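Local coordinates for protein short-chain dehydrogenase/reductase SDR (Burkholderia phymatum, PDB 5IG2) that binds NAD in a Rossmann-type fold and, as a short-chain dehydrogenase/reductase, probably interconverts alcohols and carbonyl compounds with this cofactor, at residues Phe10-Lys15 / Leu37-Val42; Phe89-Leu94 / Gln140-His145; Ile203-Arg208 / Gln230-Val235. All coordinates share one frame; numbering follows the deposited sequence. Where two conformers were deposited one is given.

How the interactions relate
Interactions 1 and 2 are neighbours at the N-terminal ends of adjacent strands of the parallel Rossmann sheet, their centres about 10 Å apart, and interaction 3 lies on the other side of the chain's centre, its centre about 31 Å from that of interaction 1 and 34 Å from that of interaction 2. The first two touch directly: Lys15 CB packs 3.6 Å from His93 ND1, and the ring of Phe89 lies against Lys40 and Val42. Both reach the same sheet, and neither touches the cofactor. Interaction 3 alone meets NAD, through Ile203 and Arg208. Its nearest atoms are about 16 Å from interaction 1 and about 20 Å from interaction 2.

Interaction 1 (Phe10-Lys15 / Leu37-Val42); sequences FEFDGK and LGMKLV
The side chains of Phe12 and Leu37 run alongside each other in the same direction, where the loop leading into strand 16-20 of the Rossmann fold passes the turn between helix 25-36 and strand 40-45. With CG anti to its carbonyl carbon (chi1 -59°), Phe12 offers one face of its ring to the methyl CD1 of Leu37, a CH-pi contact 4.2 Å from the ring centroid but offset toward the rim. The opposite face carries CD1 of Phe10, also toward the rim. Met39 crosses the Phe12 side chain obliquely; its SD comes within 3.9 Å of Phe12 CD1 in a Met-aromatic contact that is neither face-on nor edge-on. The Met39 chain bends at its last torsion (chi3 75°), bringing CE to 3.7 Å from Lys15 CB. Phe250 of helix 242-254 also packs on Phe12, Leu37 and Met39, and Ile253 on Phe12, so this small apolar group continues into the body of the chain.

Two backbone bonds hold the segments together on either side of Met39. Residues Phe12 to Lys15 form a type II turn, closed by Lys15 N on Phe12 O, and Gly14 N of that turn donates to Gly38 O at 2.9 Å. Gly38 itself ends the helix in a Schellman motif, with positive phi. Asp13 OD1 lies 3.4 Å from the same Gly38 O, an approach of two acceptors without a bond between them. Beyond Met39, where strand 40-45 begins, Lys40 N donates to Lys15 O at 2.8 Å, while Met39 CA approaches that same oxygen to 3.2 Å.

Interaction 2 (Phe89-Leu94 / Gln140-His145); sequences FGKVHL and QNEAAH
Leu94 and His145 pair in parallel, their CA atoms 5.1 Å apart, where strands 94-97 and 144-149 of the Rossmann sheet begin, and His145 N donates to His93 O. Just before this pairing, the carboxamide of Gln140, at the end of an extended side chain, spans the backbone of Val92 with two bonds. Its OE1 takes Val92 N on a lone pair at 3.0 Å, and NE2 gives a hydrogen to Val92 O from above the carbonyl plane. A water donates to both Gly90 O and Gln140 OE1, giving OE1 a second donor beside Val92 N.

Glu142 divides its carboxylate between two basic side chains. Lys91 crosses it at about a right angle and forms a salt bridge: the Lys91 chain folds at CD (chi2 -86°) and again at NZ (chi4 64°), and NZ meets the syn lone pair of OE1 at 2.8 Å. His93 donates from NE2 to OE2 at 2.9 Å; its ring is turned 50° from the carboxylate plane and approaches that oxygen from above the plane. Across the ring, Val16 N bonds His93 ND1, fixing the imidazole between strand 16-20 and Glu142.

Interaction 3 (Ile203-Arg208 / Gln230-Val235); sequences IADAER and QLQRAV. With NAD (nicotinamide-adenine-dinucleotide), chain F.
Ala204 points its CB at helix 222-236 and meets two side chains there: Leu231 CG at 4.0 Å and the amide carbon CD of Gln232 at 3.7 Å. A turn at the second torsion (chi2 -88°) swings CD of Gln232 alongside this methyl. Its NE2 then reaches Asp205 OD1 at 3.3 Å in a weak hydrogen bond, with the amide and carboxylate planes at 90° to each other. One turn further on, Val235 crosses Ile203 at about a right angle, methyl CG2 against methyl CG2 at 3.7 Å.

Ile203 also faces the cofactor. Its CG2 lies 3.5 Å from the carboxamide nitrogen N7N of NAD, while CB approaches the pyrophosphate oxygens, so Ile203 packs between the helix and the dinucleotide, although Val235 CG2 also comes to 4.0 Å from NAD O7N. Arg208, extended from CG to NE, gives NH2 to O1A of the adenosine-side phosphate (PA) in a nearly straight bond of 3.0 Å (171°), the oxygen lying at the edge of the guanidinium. The positive guanidinium would offset some of the negative charge of this phosphate. Gly202 O bonds NH1, which also makes a weak bond to Asp205 O; both would steady the guanidinium.

The 3-10 segment 203-208 thus follows strand 189-194 along the NAD pocket, with Trp117 of helix 112-140 touching Ala206 and Glu207, and helix 222-236 packed against Ile203 and Ala204.

Interaction 1 (Phe10-Lys15 / Leu37-Val42)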
# COMPACT_ATOMS: atom_id res chain seq x y z
N PHE B 10 54.05 -17.76 6.89
CA PHE B 10 53.51 -19.12 6.85
C PHE B 10 52.53 -19.25 5.69
O PHE B 10 51.65 -18.41 5.52
CB PHE B 10 52.82 -19.44 8.18
CG PHE B 10 52.47 -20.89 8.35
CD1 PHE B 10 51.27 -21.39 7.86
CD2 PHE B 10 53.34 -21.75 9.00
CE1 PHE B 10 50.95 -22.74 8.02
CE2 PHE B 10 53.03 -23.09 9.17
CZ PHE B 10 51.84 -23.58 8.68
N GLU B 11 52.69 -20.31 4.89
CA GLU B 11 51.86 -20.53 3.72
C GLU B 11 50.69 -21.44 4.07
O GLU B 11 50.87 -22.48 4.72
CB GLU B 11 52.69 -21.14 2.59
CG GLU B 11 53.81 -20.22 2.10
CD GLU B 11 54.91 -20.96 1.35
OE1 GLU B 11 54.68 -22.10 0.86
OE2 GLU B 11 56.03 -20.38 1.25
N PHE B 12 49.50 -21.06 3.64
CA PHE B 12 48.28 -21.81 3.94
C PHE B 12 47.69 -22.53 2.73
O PHE B 12 47.21 -23.66 2.87
CB PHE B 12 47.22 -20.88 4.54
CG PHE B 12 47.65 -20.20 5.80
CD1 PHE B 12 47.57 -20.86 7.02
CD2 PHE B 12 48.11 -18.90 5.78
CE1 PHE B 12 47.97 -20.23 8.18
CE2 PHE B 12 48.50 -18.26 6.95
CZ PHE B 12 48.42 -18.93 8.15
N ASP B 13 47.69 -21.90 1.56
CA ASP B 13 46.98 -22.45 0.42
C ASP B 13 47.57 -23.80 0.04
O ASP B 13 48.78 -23.93 -0.15
CB ASP B 13 47.06 -21.49 -0.76
CG ASP B 13 46.05 -21.80 -1.85
OD1 ASP B 13 45.51 -22.93 -1.86
OD2 ASP B 13 45.80 -20.93 -2.70
N GLY B 14 46.71 -24.82 -0.06
CA GLY B 14 47.13 -26.17 -0.36
C GLY B 14 47.64 -26.98 0.82
O GLY B 14 47.95 -28.16 0.65
N LYS B 15 47.76 -26.37 2.01
CA LYS B 15 48.21 -27.06 3.22
C LYS B 15 47.03 -27.70 3.96
O LYS B 15 45.86 -27.41 3.69
CB LYS B 15 48.94 -26.08 4.14
CG LYS B 15 50.05 -25.31 3.46
CD LYS B 15 51.14 -26.22 2.96
CE LYS B 15 52.28 -25.42 2.38
NZ LYS B 15 53.38 -26.34 1.94
N LEU B 37 41.26 -19.78 2.71
CA LEU B 37 42.66 -19.65 2.33
C LEU B 37 43.12 -20.78 1.43
O LEU B 37 44.29 -20.78 1.02
CB LEU B 37 43.54 -19.59 3.59
CG LEU B 37 43.35 -18.34 4.45
CD1 LEU B 37 44.20 -18.42 5.71
CD2 LEU B 37 43.65 -17.06 3.66
N GLY B 38 42.25 -21.73 1.13
CA GLY B 38 42.61 -22.84 0.28
C GLY B 38 43.19 -24.03 1.00
O GLY B 38 43.82 -24.88 0.36
N MET B 39 43.00 -24.13 2.32
CA MET B 39 43.50 -25.28 3.06
C MET B 39 42.59 -26.48 2.89
O MET B 39 41.37 -26.35 2.73
CB MET B 39 43.63 -24.94 4.55
CG MET B 39 44.41 -23.69 4.87
SD MET B 39 44.94 -23.71 6.60
CE MET B 39 46.26 -24.92 6.46
N LYS B 40 43.19 -27.67 2.91
CA LYS B 40 42.45 -28.92 3.04
C LYS B 40 42.15 -29.16 4.52
O LYS B 40 42.99 -28.90 5.37
CB LYS B 40 43.27 -30.08 2.47
CG LYS B 40 43.64 -29.87 1.00
CD LYS B 40 44.71 -30.84 0.54
CE LYS B 40 45.09 -30.56 -0.90
NZ LYS B 40 45.96 -31.63 -1.45
N LEU B 41 40.93 -29.61 4.82
CA LEU B 41 40.43 -29.60 6.19
C LEU B 41 40.14 -31.00 6.69
O LEU B 41 39.46 -31.78 6.01
CB LEU B 41 39.15 -28.76 6.32
CG LEU B 41 39.27 -27.30 5.88
CD1 LEU B 41 37.92 -26.63 5.95
CD2 LEU B 41 40.31 -26.56 6.74
N VAL B 42 40.66 -31.31 7.88
CA VAL B 42 40.30 -32.51 8.64
C VAL B 42 39.63 -32.03 9.92
O VAL B 42 40.30 -31.49 10.82
CB VAL B 42 41.53 -33.39 8.94
CG1 VAL B 42 41.13 -34.64 9.72
CG2 VAL B 42 42.23 -33.76 7.63

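Interaction 2 (Phe89-Leu94 / Gln140-His145)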
# COMPACT_ATOMS: atom_id res chain seq x y z
N PHE B 89 44.95 -36.82 2.96
CA PHE B 89 45.71 -35.73 2.38
C PHE B 89 47.23 -35.88 2.47
O PHE B 89 47.94 -35.01 1.96
CB PHE B 89 45.31 -34.40 3.03
CG PHE B 89 43.86 -34.07 2.88
CD1 PHE B 89 43.28 -33.96 1.63
CD2 PHE B 89 43.06 -33.86 4.00
CE1 PHE B 89 41.94 -33.64 1.49
CE2 PHE B 89 41.71 -33.54 3.87
CZ PHE B 89 41.16 -33.43 2.61
N GLY B 90 47.74 -36.94 3.11
CA GLY B 90 49.16 -37.23 3.11
C GLY B 90 50.03 -36.42 4.05
O GLY B 90 51.18 -36.81 4.30
N LYS B 91 49.53 -35.30 4.58
CA LYS B 91 50.32 -34.36 5.36
C LYS B 91 49.42 -33.75 6.43
O LYS B 91 48.20 -33.74 6.29
CB LYS B 91 50.90 -33.23 4.50
CG LYS B 91 51.65 -33.63 3.24
CD LYS B 91 53.11 -33.93 3.53
CE LYS B 91 53.91 -34.10 2.24
NZ LYS B 91 53.96 -32.85 1.42
N VAL B 92 50.05 -33.22 7.48
CA VAL B 92 49.39 -32.33 8.43
C VAL B 92 50.30 -31.13 8.65
O VAL B 92 51.45 -31.29 9.06
CB VAL B 92 49.09 -33.03 9.77
CG1 VAL B 92 48.40 -32.05 10.72
CG2 VAL B 92 48.24 -34.27 9.56
N HIS B 93 49.79 -29.93 8.38
CA HIS B 93 50.59 -28.72 8.53
C HIS B 93 50.15 -27.82 9.65
O HIS B 93 50.98 -27.12 10.24
CB HIS B 93 50.59 -27.91 7.23
CG HIS B 93 51.14 -28.66 6.07
ND1 HIS B 93 50.35 -29.21 5.09
CD2 HIS B 93 52.42 -28.98 5.74
CE1 HIS B 93 51.11 -29.81 4.19
NE2 HIS B 93 52.37 -29.68 4.57
N LEU B 94 48.86 -27.82 9.96
CA LEU B 94 48.30 -26.96 10.99
C LEU B 94 47.41 -27.80 11.88
O LEU B 94 46.53 -28.52 11.39
CB LEU B 94 47.50 -25.82 10.33
CG LEU B 94 47.11 -24.60 11.15
CD1 LEU B 94 48.29 -24.09 11.96
CD2 LEU B 94 46.59 -23.53 10.20
N GLN B 140 58.14 -34.44 8.62
CA GLN B 140 57.84 -34.00 7.26
C GLN B 140 58.90 -33.06 6.67
O GLN B 140 58.95 -32.92 5.45
CB GLN B 140 56.47 -33.31 7.23
CG GLN B 140 55.30 -34.27 7.38
CD GLN B 140 53.95 -33.58 7.54
OE1 GLN B 140 52.91 -34.22 7.47
NE2 GLN B 140 53.97 -32.28 7.80
N ASN B 141 59.74 -32.44 7.50
CA ASN B 141 60.71 -31.44 7.04
C ASN B 141 60.01 -30.29 6.32
O ASN B 141 60.51 -29.77 5.31
CB ASN B 141 61.79 -32.06 6.16
CG ASN B 141 62.64 -33.04 6.90
OD1 ASN B 141 62.79 -32.95 8.11
ND2 ASN B 141 63.20 -34.00 6.18
N GLU B 142 58.86 -29.88 6.83
CA GLU B 142 58.09 -28.79 6.26
C GLU B 142 57.67 -27.86 7.37
O GLU B 142 57.60 -28.24 8.54
CB GLU B 142 56.84 -29.29 5.52
CG GLU B 142 57.12 -30.03 4.25
CD GLU B 142 55.84 -30.45 3.55
OE1 GLU B 142 55.71 -31.66 3.25
OE2 GLU B 142 54.97 -29.58 3.32
N ALA B 143 57.38 -26.61 6.99
CA ALA B 143 56.77 -25.67 7.92
C ALA B 143 55.47 -26.25 8.46
O ALA B 143 54.63 -26.74 7.69
CB ALA B 143 56.52 -24.33 7.24
N ALA B 144 55.31 -26.22 9.78
CA ALA B 144 54.09 -26.69 10.42
C ALA B 144 53.92 -25.91 11.71
O ALA B 144 54.87 -25.30 12.22
CB ALA B 144 54.12 -28.20 10.67
N HIS B 145 52.70 -25.95 12.25
CA HIS B 145 52.38 -25.11 13.41
C HIS B 145 51.23 -25.74 14.18
O HIS B 145 50.25 -26.21 13.59
CB HIS B 145 52.02 -23.69 12.96
CG HIS B 145 52.35 -22.62 13.96
ND1 HIS B 145 53.61 -22.11 14.12
CD2 HIS B 145 51.55 -21.96 14.83
CE1 HIS B 145 53.59 -21.18 15.06
NE2 HIS B 145 52.36 -21.07 15.51
O HOH W 1 52.99 -36.65 6.38

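Interaction 3 (Ile203-Arg208 / Gln230-Val235)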
# COMPACT_ATOMS: atom_id res chain seq x y z
N ILE B 203 30.09 -22.86 24.36
CA ILE B 203 30.92 -23.34 25.46
C ILE B 203 30.14 -23.38 26.77
O ILE B 203 30.41 -24.22 27.63
CB ILE B 203 32.20 -22.49 25.58
CG1 ILE B 203 33.21 -23.14 26.55
CG2 ILE B 203 31.87 -21.07 26.05
CD1 ILE B 203 33.65 -24.53 26.15
N ALA B 204 29.16 -22.48 26.94
CA ALA B 204 28.35 -22.52 28.16
C ALA B 204 27.37 -23.67 28.17
O ALA B 204 26.79 -23.96 29.22
CB ALA B 204 27.59 -21.21 28.35
N ASP B 205 27.19 -24.35 27.05
CA ASP B 205 26.33 -25.52 26.95
C ASP B 205 27.13 -26.81 26.86
O ASP B 205 26.63 -27.80 26.33
CB ASP B 205 25.42 -25.39 25.73
CG ASP B 205 23.98 -25.54 26.09
OD1 ASP B 205 23.42 -24.54 26.58
OD2 ASP B 205 23.43 -26.65 25.92
N ALA B 206 28.35 -26.82 27.41
CA ALA B 206 29.24 -27.98 27.26
C ALA B 206 28.62 -29.26 27.82
O ALA B 206 28.99 -30.36 27.39
CB ALA B 206 30.59 -27.70 27.92
N GLU B 207 27.69 -29.15 28.77
CA GLU B 207 27.08 -30.35 29.35
C GLU B 207 26.46 -31.24 28.29
O GLU B 207 26.31 -32.44 28.53
CB GLU B 207 26.01 -29.98 30.38
CG GLU B 207 26.56 -29.46 31.71
CD GLU B 207 27.25 -30.53 32.55
OE1 GLU B 207 26.99 -31.74 32.33
OE2 GLU B 207 28.06 -30.16 33.44
N ARG B 208 26.11 -30.67 27.13
CA ARG B 208 25.48 -31.46 26.07
C ARG B 208 26.40 -32.57 25.57
O ARG B 208 25.91 -33.57 25.04
CB ARG B 208 25.05 -30.56 24.90
CG ARG B 208 26.17 -30.10 23.96
CD ARG B 208 25.75 -28.90 23.05
NE ARG B 208 26.83 -28.41 22.18
CZ ARG B 208 27.77 -27.53 22.55
NH1 ARG B 208 27.79 -27.03 23.79
NH2 ARG B 208 28.71 -27.15 21.70
N GLN B 230 25.89 -17.13 35.00
CA GLN B 230 26.82 -16.04 34.72
C GLN B 230 27.61 -16.33 33.46
O GLN B 230 27.78 -15.44 32.61
CB GLN B 230 27.77 -15.81 35.90
N LEU B 231 28.07 -17.57 33.30
CA LEU B 231 28.81 -17.93 32.10
C LEU B 231 27.93 -17.84 30.85
O LEU B 231 28.37 -17.37 29.80
CB LEU B 231 29.40 -19.34 32.25
CG LEU B 231 30.22 -19.81 31.05
CD1 LEU B 231 31.51 -19.01 30.94
CD2 LEU B 231 30.51 -21.30 31.15
N GLN B 232 26.67 -18.29 30.95
CA GLN B 232 25.76 -18.15 29.82
C GLN B 232 25.66 -16.70 29.37
O GLN B 232 25.77 -16.39 28.18
CB GLN B 232 24.38 -18.70 30.17
CG GLN B 232 24.30 -20.22 30.24
CD GLN B 232 23.98 -20.85 28.88
OE1 GLN B 232 23.67 -20.15 27.92
NE2 GLN B 232 24.07 -22.18 28.81
N ARG B 233 25.51 -15.79 30.34
CA ARG B 233 25.36 -14.36 30.02
C ARG B 233 26.65 -13.78 29.43
O ARG B 233 26.60 -13.01 28.47
CB ARG B 233 24.97 -13.58 31.28
CG ARG B 233 23.59 -13.90 31.85
CD ARG B 233 23.33 -13.13 33.15
NE ARG B 233 23.65 -11.71 33.02
CZ ARG B 233 24.68 -11.10 33.61
NH1 ARG B 233 25.51 -11.78 34.39
NH2 ARG B 233 24.88 -9.80 33.43
N ALA B 234 27.80 -14.12 30.02
CA ALA B 234 29.05 -13.52 29.57
C ALA B 234 29.38 -13.97 28.16
O ALA B 234 29.79 -13.16 27.32
CB ALA B 234 30.17 -13.90 30.54
N VAL B 235 29.20 -15.26 27.89
CA VAL B 235 29.50 -15.81 26.57
C VAL B 235 28.59 -15.20 25.51
O VAL B 235 29.05 -14.73 24.46
CB VAL B 235 29.37 -17.34 26.63
CG1 VAL B 235 29.28 -17.94 25.24
CG2 VAL B 235 30.57 -17.94 27.41
PA NAD F . 31.84 -24.64 21.54
O1A NAD F . 30.98 -25.39 22.47
O2A NAD F . 31.05 -23.77 20.55
O5B NAD F . 32.85 -25.56 20.72
C5B NAD F . 33.64 -26.56 21.38
C4B NAD F . 33.43 -27.85 20.64
O4B NAD F . 34.23 -28.89 21.25
C3B NAD F . 31.98 -28.37 20.62
O3B NAD F . 31.52 -28.57 19.28
C2B NAD F . 32.05 -29.70 21.38
O2B NAD F . 31.17 -30.68 20.85
C1B NAD F . 33.50 -30.09 21.14
N9A NAD F . 34.03 -31.05 22.10
C8A NAD F . 33.80 -31.09 23.45
N7A NAD F . 34.31 -32.14 24.05
C5A NAD F . 34.93 -32.84 23.02
C6A NAD F . 35.64 -34.05 22.99
N6A NAD F . 35.78 -34.85 24.06
N1A NAD F . 36.16 -34.45 21.81
C2A NAD F . 35.95 -33.69 20.73
N3A NAD F . 35.27 -32.54 20.63
C4A NAD F . 34.78 -32.17 21.82
O3 NAD F . 32.83 -23.71 22.36
PN NAD F . 34.09 -22.82 21.92
O1N NAD F . 34.14 -22.73 20.44
O2N NAD F . 34.03 -21.58 22.72
O5D NAD F . 35.26 -23.75 22.47
C5D NAD F . 36.53 -23.84 21.78
C4D NAD F . 37.63 -23.59 22.79
O4D NAD F . 37.66 -22.19 23.15
C3D NAD F . 37.51 -24.37 24.10
O3D NAD F . 38.79 -24.89 24.45
C2D NAD F . 37.10 -23.30 25.11
O2D NAD F . 37.52 -23.64 26.42
C1D NAD F . 37.86 -22.11 24.53
N1N NAD F . 37.44 -20.71 25.01
C2N NAD F . 36.18 -20.30 24.77
C3N NAD F . 35.78 -19.03 25.15
C7N NAD F . 34.45 -18.45 24.79
O7N NAD F . 34.02 -17.47 25.42
N7N NAD F . 33.72 -19.07 23.87
C4N NAD F . 36.70 -18.20 25.77
C5N NAD F . 38.00 -18.65 25.99
C6N NAD F . 38.35 -19.91 25.61